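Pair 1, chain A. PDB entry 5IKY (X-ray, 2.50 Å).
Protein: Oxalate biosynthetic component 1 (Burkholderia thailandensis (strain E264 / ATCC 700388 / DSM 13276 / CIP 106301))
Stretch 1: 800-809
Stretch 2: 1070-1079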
# COMPACT_ATOMS: atom_id res chain seq x y z
N GLY A 800 -21.23 -26.07 -7.86
CA GLY A 800 -19.99 -25.98 -7.11
C GLY A 800 -20.06 -24.99 -5.96
O GLY A 800 -19.52 -25.23 -4.88
N MET A 801 -20.72 -23.86 -6.20
CA MET A 801 -20.89 -22.85 -5.17
C MET A 801 -21.80 -23.37 -4.06
O MET A 801 -21.57 -23.09 -2.88
CB MET A 801 -21.48 -21.56 -5.77
CG MET A 801 -20.64 -20.32 -5.50
SD MET A 801 -21.56 -18.80 -5.79
CE MET A 801 -22.81 -18.91 -4.52
N ALA A 802 -22.82 -24.12 -4.45
CA ALA A 802 -23.76 -24.69 -3.50
C ALA A 802 -23.09 -25.75 -2.64
O ALA A 802 -23.33 -25.84 -1.43
CB ALA A 802 -24.96 -25.27 -4.22
N GLN A 803 -22.25 -26.56 -3.27
CA GLN A 803 -21.53 -27.62 -2.57
C GLN A 803 -20.54 -27.03 -1.57
O GLN A 803 -20.38 -27.54 -0.47
CB GLN A 803 -20.80 -28.53 -3.56
CG GLN A 803 -20.07 -29.69 -2.90
CD GLN A 803 -19.36 -30.58 -3.90
OE1 GLN A 803 -19.99 -31.15 -4.79
NE2 GLN A 803 -18.05 -30.70 -3.76
N LEU A 804 -19.88 -25.95 -1.98
CA LEU A 804 -18.95 -25.25 -1.10
C LEU A 804 -19.66 -24.73 0.15
O LEU A 804 -19.14 -24.85 1.26
CB LEU A 804 -18.28 -24.09 -1.84
CG LEU A 804 -17.02 -24.44 -2.65
CD1 LEU A 804 -16.66 -23.31 -3.60
CD2 LEU A 804 -15.86 -24.76 -1.72
N PHE A 805 -20.85 -24.16 -0.04
CA PHE A 805 -21.63 -23.61 1.06
C PHE A 805 -22.18 -24.67 1.99
O PHE A 805 -22.35 -24.43 3.19
CB PHE A 805 -22.79 -22.76 0.53
CG PHE A 805 -22.46 -21.31 0.36
CD1 PHE A 805 -22.19 -20.52 1.46
CD2 PHE A 805 -22.44 -20.74 -0.90
CE1 PHE A 805 -21.89 -19.19 1.31
CE2 PHE A 805 -22.14 -19.40 -1.06
CZ PHE A 805 -21.86 -18.63 0.05
N HIS A 806 -22.46 -25.85 1.44
CA HIS A 806 -23.02 -26.94 2.22
C HIS A 806 -21.96 -27.73 2.95
O HIS A 806 -22.22 -28.31 4.00
CB HIS A 806 -23.84 -27.87 1.32
CG HIS A 806 -24.15 -29.20 1.93
ND1 HIS A 806 -25.24 -29.40 2.74
CD2 HIS A 806 -23.56 -30.41 1.79
CE1 HIS A 806 -25.28 -30.66 3.13
NE2 HIS A 806 -24.27 -31.29 2.56
N GLY A 807 -20.75 -27.74 2.40
CA GLY A 807 -19.63 -28.36 3.07
C GLY A 807 -19.16 -27.45 4.18
O GLY A 807 -18.60 -27.90 5.18
N PHE A 808 -19.42 -26.17 4.00
CA PHE A 808 -19.04 -25.15 4.97
C PHE A 808 -19.91 -25.21 6.23
O PHE A 808 -19.40 -25.21 7.35
CB PHE A 808 -19.14 -23.76 4.32
CG PHE A 808 -18.90 -22.63 5.27
CD1 PHE A 808 -17.64 -22.38 5.78
CD2 PHE A 808 -19.95 -21.80 5.64
CE1 PHE A 808 -17.43 -21.32 6.65
CE2 PHE A 808 -19.74 -20.75 6.51
CZ PHE A 808 -18.48 -20.51 7.01
N VAL A 809 -21.23 -25.26 6.04
CA VAL A 809 -22.16 -25.29 7.16
C VAL A 809 -22.19 -26.67 7.83
O VAL A 809 -22.42 -26.78 9.03
CB VAL A 809 -23.59 -24.87 6.72
CG1 VAL A 809 -24.08 -25.74 5.58
CG2 VAL A 809 -24.56 -24.90 7.89
N SER A 1070 -12.80 -15.19 -4.86
CA SER A 1070 -13.19 -16.59 -4.80
C SER A 1070 -13.99 -16.89 -3.54
O SER A 1070 -13.54 -16.60 -2.43
CB SER A 1070 -11.96 -17.50 -4.88
OG SER A 1070 -11.43 -17.74 -3.59
N ILE A 1071 -15.17 -17.47 -3.72
CA ILE A 1071 -16.04 -17.81 -2.59
C ILE A 1071 -15.38 -18.86 -1.69
O ILE A 1071 -15.68 -18.94 -0.50
CB ILE A 1071 -17.42 -18.31 -3.09
CG1 ILE A 1071 -18.37 -18.54 -1.91
CG2 ILE A 1071 -17.26 -19.57 -3.93
CD1 ILE A 1071 -18.56 -17.32 -1.04
N ARG A 1072 -14.47 -19.64 -2.27
CA ARG A 1072 -13.75 -20.66 -1.51
C ARG A 1072 -12.88 -20.03 -0.42
O ARG A 1072 -12.99 -20.40 0.74
CB ARG A 1072 -12.89 -21.51 -2.45
N ARG A 1073 -12.03 -19.09 -0.81
CA ARG A 1073 -11.15 -18.42 0.15
C ARG A 1073 -11.93 -17.65 1.20
O ARG A 1073 -11.50 -17.53 2.35
CB ARG A 1073 -10.18 -17.47 -0.56
CG ARG A 1073 -9.17 -18.14 -1.47
CD ARG A 1073 -8.15 -17.13 -1.98
NE ARG A 1073 -7.54 -17.55 -3.24
CZ ARG A 1073 -6.51 -18.37 -3.34
NH1 ARG A 1073 -5.96 -18.89 -2.25
NH2 ARG A 1073 -6.02 -18.69 -4.53
N TYR A 1074 -13.08 -17.12 0.80
CA TYR A 1074 -13.95 -16.40 1.73
C TYR A 1074 -14.41 -17.31 2.86
O TYR A 1074 -14.48 -16.91 4.02
CB TYR A 1074 -15.16 -15.81 1.01
CG TYR A 1074 -15.02 -14.35 0.65
CD1 TYR A 1074 -15.09 -13.37 1.63
CD2 TYR A 1074 -14.82 -13.95 -0.66
CE1 TYR A 1074 -14.96 -12.03 1.31
CE2 TYR A 1074 -14.69 -12.61 -0.99
CZ TYR A 1074 -14.76 -11.66 0.00
OH TYR A 1074 -14.63 -10.32 -0.32
N LEU A 1075 -14.72 -18.55 2.50
CA LEU A 1075 -15.18 -19.54 3.47
C LEU A 1075 -14.01 -20.25 4.15
O LEU A 1075 -14.08 -20.58 5.33
CB LEU A 1075 -16.10 -20.55 2.80
CG LEU A 1075 -17.39 -19.99 2.21
CD1 LEU A 1075 -18.17 -21.07 1.48
CD2 LEU A 1075 -18.25 -19.35 3.30
N ALA A 1076 -12.95 -20.50 3.39
CA ALA A 1076 -11.79 -21.21 3.91
C ALA A 1076 -11.08 -20.41 5.00
O ALA A 1076 -10.77 -20.93 6.07
CB ALA A 1076 -10.81 -21.54 2.79
N ALA A 1077 -10.84 -19.13 4.72
CA ALA A 1077 -10.13 -18.26 5.65
C ALA A 1077 -11.05 -17.71 6.74
O ALA A 1077 -10.64 -16.87 7.54
CB ALA A 1077 -9.45 -17.12 4.90
N SER A 1078 -12.29 -18.19 6.76
CA SER A 1078 -13.26 -17.75 7.76
C SER A 1078 -12.79 -18.08 9.17
O SER A 1078 -12.41 -19.22 9.46
CB SER A 1078 -14.63 -18.39 7.50
OG SER A 1078 -15.58 -17.96 8.45
N PRO A 1079 -12.82 -17.08 10.06
CA PRO A 1079 -12.39 -17.20 11.46
C PRO A 1079 -13.37 -18.00 12.31
O PRO A 1079 -14.55 -18.10 11.95
CB PRO A 1079 -12.32 -15.75 11.93
CG PRO A 1079 -13.32 -15.05 11.09
CD PRO A 1079 -13.27 -15.71 9.75

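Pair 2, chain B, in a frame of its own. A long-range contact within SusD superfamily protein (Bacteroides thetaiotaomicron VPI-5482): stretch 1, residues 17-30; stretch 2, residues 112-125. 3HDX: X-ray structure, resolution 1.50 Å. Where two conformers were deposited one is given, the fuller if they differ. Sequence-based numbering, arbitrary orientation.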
# COMPACT_ATOMS: atom_id res chain seq x y z
N ALA B 17 17.68 7.77 -14.00
CA ALA B 17 17.93 7.39 -12.62
C ALA B 17 16.68 7.55 -11.76
O ALA B 17 16.37 6.70 -10.92
CB ALA B 17 19.12 8.17 -12.02
N LEU B 18 15.95 8.66 -11.95
CA LEU B 18 14.72 8.91 -11.18
C LEU B 18 13.72 7.78 -11.48
O LEU B 18 13.14 7.16 -10.57
CB LEU B 18 14.09 10.27 -11.55
CG LEU B 18 12.74 10.57 -10.91
CD1 LEU B 18 12.86 10.59 -9.37
CD2 LEU B 18 12.13 11.89 -11.50
N MSE B 19 13.51 7.50 -12.78
CA MSE B 19 12.57 6.43 -13.18
C MSE B 19 13.04 5.08 -12.60
O MSE B 19 12.20 4.24 -12.22
CB MSE B 19 12.34 6.41 -14.69
CG MSE B 19 11.73 7.73 -15.24
SE MSE B 19 10.19 8.44 -14.28
CE MSE B 19 10.31 10.28 -14.83
N GLY B 20 14.36 4.90 -12.47
CA GLY B 20 14.90 3.71 -11.86
C GLY B 20 14.54 3.55 -10.39
O GLY B 20 14.29 2.43 -9.95
N VAL B 21 14.52 4.66 -9.63
CA VAL B 21 14.12 4.59 -8.20
C VAL B 21 12.63 4.16 -8.11
O VAL B 21 12.28 3.30 -7.28
CB VAL B 21 14.40 5.89 -7.44
CG1 VAL B 21 14.03 5.72 -5.96
CG2 VAL B 21 15.89 6.30 -7.58
N TYR B 22 11.78 4.72 -8.97
CA TYR B 22 10.38 4.28 -9.06
C TYR B 22 10.29 2.79 -9.38
O TYR B 22 9.50 2.07 -8.79
CB TYR B 22 9.58 5.07 -10.10
CG TYR B 22 9.09 6.44 -9.62
CD1 TYR B 22 7.93 6.54 -8.84
CD2 TYR B 22 9.75 7.61 -9.93
CE1 TYR B 22 7.46 7.78 -8.37
CE2 TYR B 22 9.30 8.84 -9.49
CZ TYR B 22 8.13 8.93 -8.72
OH TYR B 22 7.69 10.15 -8.30
N GLY B 23 11.09 2.35 -10.35
CA GLY B 23 11.08 0.95 -10.74
C GLY B 23 11.47 -0.00 -9.64
O GLY B 23 10.85 -1.06 -9.47
N LEU B 24 12.51 0.38 -8.90
CA LEU B 24 12.97 -0.40 -7.77
C LEU B 24 11.92 -0.47 -6.68
O LEU B 24 11.79 -1.51 -6.03
CB LEU B 24 14.30 0.14 -7.23
CG LEU B 24 15.51 -0.04 -8.15
CD1 LEU B 24 16.67 0.81 -7.64
CD2 LEU B 24 15.86 -1.53 -8.21
N THR B 25 11.20 0.64 -6.46
CA THR B 25 10.15 0.68 -5.42
C THR B 25 8.99 -0.25 -5.80
O THR B 25 8.53 -1.05 -5.00
CB THR B 25 9.66 2.10 -5.11
OG1 THR B 25 10.79 2.98 -4.91
CG2 THR B 25 8.78 2.06 -3.85
N ARG B 26 8.60 -0.21 -7.07
CA ARG B 26 7.57 -1.13 -7.60
C ARG B 26 8.04 -2.58 -7.40
O ARG B 26 7.30 -3.40 -6.88
CB ARG B 26 7.31 -0.83 -9.06
CG ARG B 26 6.27 -1.71 -9.69
CD ARG B 26 6.08 -1.37 -11.12
NE ARG B 26 7.26 -1.71 -11.95
CZ ARG B 26 8.01 -0.86 -12.69
NH1 ARG B 26 7.75 0.44 -12.82
NH2 ARG B 26 9.05 -1.35 -13.37
N ALA B 27 9.30 -2.85 -7.76
CA ALA B 27 9.86 -4.19 -7.62
C ALA B 27 9.87 -4.70 -6.18
O ALA B 27 9.60 -5.89 -5.93
CB ALA B 27 11.26 -4.26 -8.22
N ALA B 28 10.12 -3.81 -5.21
CA ALA B 28 10.14 -4.21 -3.80
C ALA B 28 8.78 -4.75 -3.34
O ALA B 28 8.70 -5.72 -2.62
CB ALA B 28 10.58 -3.04 -2.87
N LEU B 29 7.73 -4.08 -3.80
CA LEU B 29 6.34 -4.45 -3.45
C LEU B 29 5.80 -5.58 -4.31
O LEU B 29 4.98 -6.36 -3.85
CB LEU B 29 5.39 -3.24 -3.58
CG LEU B 29 5.35 -2.32 -2.36
CD1 LEU B 29 6.70 -1.73 -1.99
CD2 LEU B 29 4.32 -1.23 -2.57
N ALA B 30 6.27 -5.67 -5.54
CA ALA B 30 5.72 -6.64 -6.51
C ALA B 30 6.43 -7.99 -6.51
O ALA B 30 5.80 -9.00 -6.80
CB ALA B 30 5.71 -6.07 -7.94
N ALA B 112 13.03 15.56 -4.10
CA ALA B 112 11.87 15.36 -3.22
C ALA B 112 11.20 13.99 -3.46
O ALA B 112 10.81 13.31 -2.51
CB ALA B 112 10.90 16.53 -3.35
N GLN B 113 11.09 13.59 -4.73
CA GLN B 113 10.53 12.29 -5.08
C GLN B 113 11.35 11.16 -4.53
O GLN B 113 10.78 10.25 -3.91
CB GLN B 113 10.33 12.15 -6.57
CG GLN B 113 9.21 13.03 -7.14
CD GLN B 113 9.25 13.09 -8.64
OE1 GLN B 113 8.74 12.21 -9.33
NE2 GLN B 113 9.85 14.18 -9.16
N VAL B 114 12.67 11.17 -4.79
CA VAL B 114 13.51 10.05 -4.33
C VAL B 114 13.55 10.02 -2.79
O VAL B 114 13.55 8.95 -2.18
CB VAL B 114 14.92 9.98 -4.96
CG1 VAL B 114 14.76 9.89 -6.49
CG2 VAL B 114 15.78 11.13 -4.54
N ARG B 115 13.58 11.19 -2.16
CA ARG B 115 13.56 11.28 -0.71
C ARG B 115 12.27 10.63 -0.17
O ARG B 115 12.32 9.88 0.82
CB ARG B 115 13.63 12.75 -0.24
CG ARG B 115 13.73 12.93 1.22
CD ARG B 115 13.69 14.36 1.65
NE ARG B 115 14.79 15.18 1.24
CZ ARG B 115 15.94 15.36 1.88
NH1 ARG B 115 16.30 14.59 2.89
NH2 ARG B 115 16.81 16.26 1.41
N ALA B 116 11.14 10.95 -0.80
CA ALA B 116 9.85 10.39 -0.38
C ALA B 116 9.78 8.87 -0.63
O ALA B 116 9.23 8.14 0.20
CB ALA B 116 8.68 11.13 -1.09
N LEU B 117 10.33 8.41 -1.75
CA LEU B 117 10.35 6.99 -2.05
C LEU B 117 11.19 6.22 -1.03
O LEU B 117 10.82 5.12 -0.60
CB LEU B 117 10.81 6.73 -3.49
CG LEU B 117 9.84 7.14 -4.60
CD1 LEU B 117 10.56 7.19 -5.97
CD2 LEU B 117 8.67 6.16 -4.70
N ARG B 118 12.33 6.78 -0.66
CA ARG B 118 13.16 6.17 0.38
C ARG B 118 12.40 6.07 1.71
O ARG B 118 12.45 5.03 2.39
CB ARG B 118 14.48 6.92 0.53
CG ARG B 118 15.35 6.43 1.67
CD ARG B 118 16.75 7.04 1.61
NE ARG B 118 16.69 8.48 1.91
CZ ARG B 118 17.75 9.28 2.03
NH1 ARG B 118 18.99 8.83 1.77
NH2 ARG B 118 17.57 10.56 2.37
N ALA B 119 11.72 7.18 2.09
CA ALA B 119 10.95 7.22 3.32
C ALA B 119 9.80 6.20 3.29
O ALA B 119 9.54 5.52 4.30
CB ALA B 119 10.43 8.65 3.61
N PHE B 120 9.14 6.10 2.14
CA PHE B 120 8.08 5.09 1.95
C PHE B 120 8.63 3.68 2.12
O PHE B 120 8.01 2.84 2.80
CB PHE B 120 7.41 5.28 0.58
CG PHE B 120 6.42 4.22 0.22
CD1 PHE B 120 5.18 4.18 0.83
CD2 PHE B 120 6.74 3.24 -0.71
CE1 PHE B 120 4.25 3.18 0.47
CE2 PHE B 120 5.83 2.25 -1.06
CZ PHE B 120 4.59 2.22 -0.47
N ALA B 121 9.78 3.40 1.49
CA ALA B 121 10.40 2.09 1.62
C ALA B 121 10.67 1.75 3.07
O ALA B 121 10.36 0.63 3.52
CB ALA B 121 11.71 2.01 0.76
N TYR B 122 11.16 2.75 3.84
CA TYR B 122 11.40 2.53 5.26
C TYR B 122 10.12 2.19 6.02
O TYR B 122 10.10 1.26 6.80
CB TYR B 122 12.18 3.67 5.91
CG TYR B 122 13.69 3.48 5.82
CD1 TYR B 122 14.30 2.36 6.39
CD2 TYR B 122 14.51 4.40 5.14
CE1 TYR B 122 15.68 2.15 6.32
CE2 TYR B 122 15.90 4.23 5.12
CZ TYR B 122 16.48 3.08 5.66
OH TYR B 122 17.84 2.92 5.56
N PHE B 123 9.07 2.99 5.82
CA PHE B 123 7.79 2.71 6.47
C PHE B 123 7.29 1.31 6.13
O PHE B 123 6.91 0.53 6.99
CB PHE B 123 6.75 3.75 6.05
CG PHE B 123 5.32 3.35 6.39
CD1 PHE B 123 4.97 3.13 7.71
CD2 PHE B 123 4.37 3.22 5.40
CE1 PHE B 123 3.67 2.77 8.02
CE2 PHE B 123 3.05 2.86 5.74
CZ PHE B 123 2.73 2.70 7.05
N TYR B 124 7.30 1.01 4.83
CA TYR B 124 6.76 -0.25 4.32
C TYR B 124 7.48 -1.45 4.93
O TYR B 124 6.87 -2.42 5.36
CB TYR B 124 6.80 -0.24 2.77
CG TYR B 124 5.88 -1.25 2.13
CD1 TYR B 124 6.28 -2.58 1.97
CD2 TYR B 124 4.59 -0.89 1.69
CE1 TYR B 124 5.49 -3.51 1.36
CE2 TYR B 124 3.76 -1.80 1.08
CZ TYR B 124 4.22 -3.13 0.93
OH TYR B 124 3.42 -4.05 0.33
N MSE B 125 8.80 -1.35 5.01
CA MSE B 125 9.61 -2.44 5.51
C MSE B 125 9.48 -2.54 7.06
O MSE B 125 9.53 -3.65 7.61
CB MSE B 125 11.05 -2.38 5.00
CG MSE B 125 11.90 -1.37 5.68
SE MSE B 125 13.65 -1.16 4.89
CE MSE B 125 14.21 -3.04 5.00

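Both pairs place two helices side by side with their N-to-C directions nearly aligned. The angle between them is 4° in pair 1 and 17° in pair 2, and the axes approach to 10.4 Å and 10.1 Å, a spacing that leaves room for interlocking side chains of medium and large size. Superposing 14 central residues gives an RMSD of 0.7 Å, so the differences lie mainly in the side chains.

The most faithful match is Leu1075(A) with Leu117(B), whose side-chain centres fall 0.4 Å apart. Each leucine adopts the m, t rotamer, points toward the partner helix and has the largest covered area of its pair. A branched aliphatic chain suits this place because its end is broad enough to touch two neighbours at once. In pair 1 it packs over a face of each of two rings: the closest approach to Phe805(A) is from Leu1075(A) CD1 to Phe805(A) CD1, 4.1 Å, and Leu1075(A) CD2 sits 3.6 Å from the centroid of the Phe808(A) ring, almost on its normal. In pair 2, Leu117(B) CD1 lies over the Tyr22(B) ring, 3.8 Å from its centroid, and the closest approach to Thr25(B) is from Leu117(B) CD2 to Thr25(B) OG1, 3.8 Å.

Phe805(A) and Tyr22(B) also coincide closely. Both start sideways and bring the ends of their rings nearer the other helix, offering a flat surface to the leucine. What lies farther out differs. Phe805(A) CZ meets Ile1071(A) CD1 at 3.7 Å, an apolar contact. The matched residues in pair 2 carry polar ends instead: Tyr22(B) OH donates a short hydrogen bond to Gln113(B) OE1, 2.5 Å away. Phenylalanine thus goes with isoleucine, and tyrosine with glutamine.

At the next turn Phe808(A) matches Thr25(B), both directed toward the partner. The aromatic ring spreads beneath Leu1075(A) and brings its edge to Ser1078(A), with Phe808(A) CZ 4.1 Å from Ser1078(A) OG; the small serine leaves space for it. In pair 2 the bulk is on the other helix: Thr25(B) is compact, and its CG2 approaches the edge of the Phe120(B) ring, 3.9 Å from Phe120(B) CD2. Phe120(B) is the match of Ser1078(A), so a large-small pairing is reversed. Threonine tolerates this apolar setting because its OG1 donates to Val21(B) O at 2.8 Å, within its own helix.

Towards the N-terminal end, Leu804(A) and Val21(B) both point toward the partner and contact the central leucine: Leu804(A) O is 3.9 Å from Leu1075(A) CD1, and Val21(B) CG1 is 3.8 Å from Leu117(B) CD1. The additional contact differs. Leu804(A) CD1 meets Ile1071(A) CG2 at 3.8 Å, whereas Val21(B) CG2 meets Val114(B) CG1 at 3.9 Å. Val114(B) matches Arg1072(A), which is modelled only to CB, 4.3 Å from Leu804(A) CD1. Met801(A) and Leu18(B) both leave their helices sideways. Met801(A) CG touches Ile1071(A) CG2 at 3.8 Å; Leu18(B) CD1 packs against Val114(B) CG1 at 3.5 Å. Unbranched or branched, either apolar chain can cover this margin of the contact.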